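PDB 2A67: isochorismatase family protein from Enterococcus faecalis, which is of unknown function but is probably a hydrolase. Local coordinates for residues D[30-35]-D[133-138]; D[104-109]-D[129-134]. All blocks are in the same frame, centred on the assembly; numbering follows the deposited sequence.

Both contacts involve strand 128-137 of the parallel sheet, and they share P133 and K134. Contact 2 is its pairing with the neighbouring strand 103-109 before the strand is interrupted. Contact 1 is the approach of helix 26-42 to the interruption itself, P133 to T135, where the chain swings away from its neighbour. Their centres lie about 8 Å apart. The strand returns to the sheet directly afterwards: T135 O lies 3.1 Å from G108 N, a probable hydrogen bond. Across the interruption, within the one strand, T136 CG2 packs 3.5 Å from M131 CE. The helix and the interruption both meet strand 103-109.

Contact 1 (D[30-35]-D[133-138])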
loop_
_atom_site.group_PDB
_atom_site.type_symbol
_atom_site.label_atom_id
_atom_site.label_comp_id
_atom_site.label_asym_id
_atom_site.label_seq_id
_atom_site.Cartn_x
_atom_site.Cartn_y
_atom_site.Cartn_z
ATOM N N LEU D 30 6.000 5.929 21.438
ATOM C CA LEU D 30 6.053 4.797 22.369
ATOM C C LEU D 30 5.200 5.005 23.642
ATOM O O LEU D 30 4.623 4.060 24.163
ATOM C CB LEU D 30 7.509 4.463 22.704
ATOM C CG LEU D 30 8.467 4.159 21.530
ATOM C CD1 LEU D 30 9.956 4.035 22.057
ATOM C CD2 LEU D 30 8.088 2.939 20.666
ATOM N N ASP D 31 5.124 6.240 24.131
ATOM C CA ASP D 31 4.271 6.556 25.264
ATOM C C ASP D 31 2.798 6.338 24.893
ATOM O O ASP D 31 2.051 5.735 25.667
ATOM C CB ASP D 31 4.466 8.008 25.691
ATOM C CG ASP D 31 5.772 8.228 26.402
ATOM O OD1 ASP D 31 6.259 7.252 27.046
ATOM O OD2 ASP D 31 6.288 9.383 26.340
ATOM N N LYS D 32 2.413 6.800 23.702
ATOM C CA LYS D 32 1.032 6.638 23.217
ATOM C C LYS D 32 0.735 5.136 22.973
ATOM O O LYS D 32 -0.305 4.621 23.338
ATOM C CB LYS D 32 0.826 7.532 21.974
ATOM C CG LYS D 32 -0.588 7.636 21.489
ATOM C CD LYS D 32 -1.299 8.925 21.985
ATOM C CE LYS D 32 -1.332 10.039 20.863
ATOM N NZ LYS D 32 -2.666 10.199 20.100
ATOM N N VAL D 33 1.688 4.417 22.399
ATOM C CA VAL D 33 1.543 2.959 22.204
ATOM C C VAL D 33 1.427 2.195 23.528
ATOM O O VAL D 33 0.561 1.322 23.668
ATOM C CB VAL D 33 2.706 2.386 21.344
ATOM C CG1 VAL D 33 2.790 0.834 21.480
ATOM C CG2 VAL D 33 2.515 2.834 19.879
ATOM N N ASN D 34 2.299 2.494 24.496
ATOM C CA ASN D 34 2.124 1.913 25.830
ATOM C C ASN D 34 0.708 2.166 26.456
ATOM O O ASN D 34 0.170 1.288 27.132
ATOM C CB ASN D 34 3.185 2.429 26.763
ATOM C CG ASN D 34 4.489 1.632 26.672
ATOM O OD1 ASN D 34 5.501 2.082 27.180
ATOM N ND2 ASN D 34 4.450 0.448 26.066
ATOM N N GLN D 35 0.129 3.344 26.227
ATOM C CA GLN D 35 -1.256 3.637 26.701
ATOM C C GLN D 35 -2.279 2.700 26.052
ATOM O O GLN D 35 -3.193 2.189 26.727
ATOM C CB GLN D 35 -1.659 5.088 26.434
ATOM C CG GLN D 35 -0.956 6.123 27.291
ATOM C CD GLN D 35 -1.636 7.488 27.244
ATOM O OE1 GLN D 35 -1.879 8.120 28.314
ATOM N NE2 GLN D 35 -2.015 7.943 26.026
ATOM N N PRO D 133 -4.202 8.249 16.501
ATOM C CA PRO D 133 -3.356 9.312 15.985
ATOM C C PRO D 133 -1.966 9.336 16.637
ATOM O O PRO D 133 -1.833 8.986 17.807
ATOM C CB PRO D 133 -4.161 10.580 16.382
ATOM C CG PRO D 133 -5.578 10.112 16.270
ATOM C CD PRO D 133 -5.518 8.769 16.943
ATOM N N LYS D 134 -0.953 9.769 15.889
ATOM C CA LYS D 134 0.429 9.888 16.380
ATOM C C LYS D 134 1.071 8.609 16.887
ATOM O O LYS D 134 1.745 8.591 17.932
ATOM C CB LYS D 134 0.548 11.022 17.398
ATOM C CG LYS D 134 0.018 12.336 16.836
ATOM C CD LYS D 134 0.035 13.458 17.885
ATOM C CE LYS D 134 0.345 14.783 17.190
ATOM N NZ LYS D 134 1.064 15.725 18.143
ATOM N N THR D 135 0.846 7.502 16.169
ATOM C CA THR D 135 1.449 6.256 16.621
ATOM C C THR D 135 2.292 5.645 15.468
ATOM O O THR D 135 2.559 4.462 15.444
ATOM C CB THR D 135 0.397 5.242 17.192
ATOM O OG1 THR D 135 -0.596 5.008 16.188
ATOM C CG2 THR D 135 -0.225 5.735 18.565
ATOM N N THR D 136 2.654 6.462 14.486
ATOM C CA THR D 136 3.662 6.012 13.485
ATOM C C THR D 136 4.808 7.010 13.430
ATOM O O THR D 136 4.665 8.168 13.830
ATOM C CB THR D 136 3.104 5.787 12.039
ATOM O OG1 THR D 136 3.020 7.036 11.350
ATOM C CG2 THR D 136 1.749 5.141 12.043
ATOM N N SER D 137 5.960 6.557 12.934
ATOM C CA SER D 137 7.074 7.481 12.776
ATOM C C SER D 137 7.935 6.947 11.638
ATOM O O SER D 137 7.758 5.801 11.201
ATOM C CB SER D 137 7.862 7.596 14.081
ATOM O OG SER D 137 9.043 8.371 13.916
ATOM N N THR D 138 8.831 7.810 11.170
ATOM C CA THR D 138 9.742 7.538 10.051
ATOM C C THR D 138 10.906 8.547 10.123
ATOM O O THR D 138 11.048 9.267 11.119
ATOM C CB THR D 138 9.004 7.537 8.680
ATOM O OG1 THR D 138 9.809 6.875 7.710
ATOM C CG2 THR D 138 8.541 8.930 8.177
#
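Helical residues 30-35 and the irregular segment 133-138 come nearest at V33 and T135, whose CA atoms lie 6.5 Å apart, and K134, with a left-handed backbone conformation, turns the segment there. K32 carries most of the contact. Its CG is anti to the backbone N (chi1 -171°) and the chain then bends at each further torsion, which brings NZ to P133 O. On the way CG rests 3.5 Å from T135 CG2, the two side chains crossing at about a right angle, and CE passes 4.1 Å from K134 CB. At the end NZ donates a hydrogen bond of 2.7 Å to P133 O; the ammonium sits above the carbonyl plane, 46° out of it. The K134 side chain leads off elsewhere, and its NZ stays 6.9 Å from that of K32, a spacing that probably tempers the repulsion between two like charges. Deeper in, V33 CG2 meets T135 CB at 4.2 Å. T135 thus offers the helix its carbon atoms, while its OG1 hydrogen-bonds back to T132 O within the same interrupted strand. The helix lies on one face of the parallel sheet, with V33 and T135 both touching A107 of strand 103-109 and K32 also reaching T132, whereas T136 faces away from it and packs against W157 of helix 146-157.

Contact 2 (D[104-109]-D[129-134]); sequences LEIAGV and CLMTPK
OE2 of E105 is held by two of the four groups that grip this carboxylate: T132 OG1 donates to it at 2.6 Å and R36 NE forms a salt bridge to it, while R5 NH2 and Y40 OH both bind OE1. This buried carboxylate lies within the beta-alpha-beta unit formed by strand 103-109, helix 111-125 and strand 128-137, a right-handed crossover of the kind that builds the parallel sheet of the isochorismatase fold. With CG anti to the backbone N (chi1 -177°) and an extended chain beyond it, E105 reaches past L130 to T132, which meets OE2 on its anti side, 34° out of the carboxylate plane. Two arginines would be expected to stabilise the ionised form. In the backbone the strands pair in parallel: L130 N donates to L104 O at 2.8 Å and I106 N to L130 O at 2.9 Å, and the short segments cross at -46°. C129 and L104 point to the sheet face covered by helix 111-125, where both touch A122; on this side I106 CD1 lies 4.1 Å from C129 SG. Beyond M131 the strands separate, and a water takes over the next link, accepting from T132 N at 2.8 Å and donating to I106 O at 2.7 Å. That same carbonyl oxygen is also approached by the selenomethionine methyl group, M131 CE, at 3.2 Å.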
loop_
_atom_site.group_PDB
_atom_site.type_symbol
_atom_site.label_atom_id
_atom_site.label_comp_id
_atom_site.label_asym_id
_atom_site.label_seq_id
_atom_site.Cartn_x
_atom_site.Cartn_y
_atom_site.Cartn_z
ATOM N N LEU D 104 -8.244 -4.593 13.412
ATOM C CA LEU D 104 -6.831 -4.408 13.724
ATOM C C LEU D 104 -6.645 -2.950 13.997
ATOM O O LEU D 104 -6.974 -2.125 13.152
ATOM C CB LEU D 104 -5.959 -4.735 12.460
ATOM C CG LEU D 104 -6.029 -6.194 12.023
ATOM C CD1 LEU D 104 -5.258 -6.404 10.694
ATOM C CD2 LEU D 104 -5.465 -7.076 13.195
ATOM N N GLU D 105 -6.079 -2.639 15.153
ATOM C CA GLU D 105 -5.593 -1.283 15.452
ATOM C C GLU D 105 -4.076 -1.271 15.217
ATOM O O GLU D 105 -3.330 -1.929 15.926
ATOM C CB GLU D 105 -5.880 -0.866 16.913
ATOM C CG GLU D 105 -5.446 0.578 17.203
ATOM C CD GLU D 105 -5.811 1.047 18.622
ATOM O OE1 GLU D 105 -6.743 0.464 19.260
ATOM O OE2 GLU D 105 -5.179 2.028 19.061
ATOM N N ILE D 106 -3.626 -0.464 14.271
ATOM C CA ILE D 106 -2.247 -0.551 13.776
ATOM C C ILE D 106 -1.373 0.624 14.194
ATOM O O ILE D 106 -1.786 1.785 14.155
ATOM C CB ILE D 106 -2.275 -0.708 12.225
ATOM C CG1 ILE D 106 -2.961 -2.041 11.867
ATOM C CG2 ILE D 106 -0.814 -0.707 11.608
ATOM C CD1 ILE D 106 -3.510 -2.170 10.446
ATOM N N ALA D 107 -0.127 0.327 14.555
ATOM C CA ALA D 107 0.869 1.352 14.876
ATOM C C ALA D 107 2.234 0.779 14.443
ATOM O O ALA D 107 2.363 -0.444 14.258
ATOM C CB ALA D 107 0.853 1.653 16.403
ATOM N N GLY D 108 3.195 1.658 14.189
ATOM C CA GLY D 108 4.607 1.199 14.078
ATOM C C GLY D 108 5.419 2.104 13.217
ATOM O O GLY D 108 5.067 3.259 13.011
ATOM N N VAL D 109 6.509 1.538 12.685
ATOM C CA VAL D 109 7.495 2.225 11.855
ATOM C C VAL D 109 7.915 1.223 10.768
ATOM O O VAL D 109 7.745 0.013 10.964
ATOM C CB VAL D 109 8.768 2.639 12.707
ATOM C CG1 VAL D 109 8.355 3.524 13.934
ATOM C CG2 VAL D 109 9.473 1.379 13.222
ATOM N N CYS D 129 -9.743 -1.795 9.809
ATOM C CA CYS D 129 -8.510 -1.212 10.359
ATOM C C CYS D 129 -8.815 0.075 11.096
ATOM O O CYS D 129 -9.713 0.838 10.672
ATOM C CB CYS D 129 -7.481 -0.971 9.252
ATOM S SG CYS D 129 -7.054 -2.561 8.489
ATOM N N LEU D 130 -8.076 0.265 12.198
ATOM C CA LEU D 130 -8.177 1.427 13.101
ATOM C C LEU D 130 -6.773 1.946 13.389
ATOM O O LEU D 130 -5.834 1.206 13.291
ATOM C CB LEU D 130 -8.787 1.005 14.440
ATOM C CG LEU D 130 -10.168 0.308 14.351
ATOM C CD1 LEU D 130 -10.499 -0.220 15.728
ATOM C CD2 LEU D 130 -11.268 1.204 13.783
HETATM N N MSE D 131 -6.651 3.204 13.769
HETATM C CA MSE D 131 -5.382 3.748 14.190
HETATM C C MSE D 131 -5.542 4.848 15.247
HETATM O O MSE D 131 -6.383 5.724 15.112
HETATM C CB MSE D 131 -4.680 4.356 12.992
HETATM C CG MSE D 131 -3.306 4.878 13.331
HETATM SE SE MSE D 131 -2.254 5.235 11.685
HETATM C CE MSE D 131 -1.313 3.524 11.502
ATOM N N THR D 132 -4.704 4.830 16.269
ATOM C CA THR D 132 -4.633 5.951 17.211
ATOM C C THR D 132 -3.741 6.997 16.543
ATOM O O THR D 132 -2.631 6.675 16.082
ATOM C CB THR D 132 -4.075 5.470 18.588
ATOM O OG1 THR D 132 -5.043 4.616 19.197
ATOM C CG2 THR D 132 -3.749 6.624 19.544
ATOM N N PRO D 133 -4.202 8.249 16.501
ATOM C CA PRO D 133 -3.356 9.312 15.985
ATOM C C PRO D 133 -1.966 9.336 16.637
ATOM O O PRO D 133 -1.833 8.986 17.807
ATOM C CB PRO D 133 -4.161 10.580 16.382
ATOM C CG PRO D 133 -5.578 10.112 16.270
ATOM C CD PRO D 133 -5.518 8.769 16.943
ATOM N N LYS D 134 -0.953 9.769 15.889
ATOM C CA LYS D 134 0.429 9.888 16.380
ATOM C C LYS D 134 1.071 8.609 16.887
ATOM O O LYS D 134 1.745 8.591 17.932
ATOM C CB LYS D 134 0.548 11.022 17.398
ATOM C CG LYS D 134 0.018 12.336 16.836
ATOM C CD LYS D 134 0.035 13.458 17.885
ATOM C CE LYS D 134 0.345 14.783 17.190
ATOM N NZ LYS D 134 1.064 15.725 18.143
HETATM O O HOH W 1 -2.552 3.115 16.396
#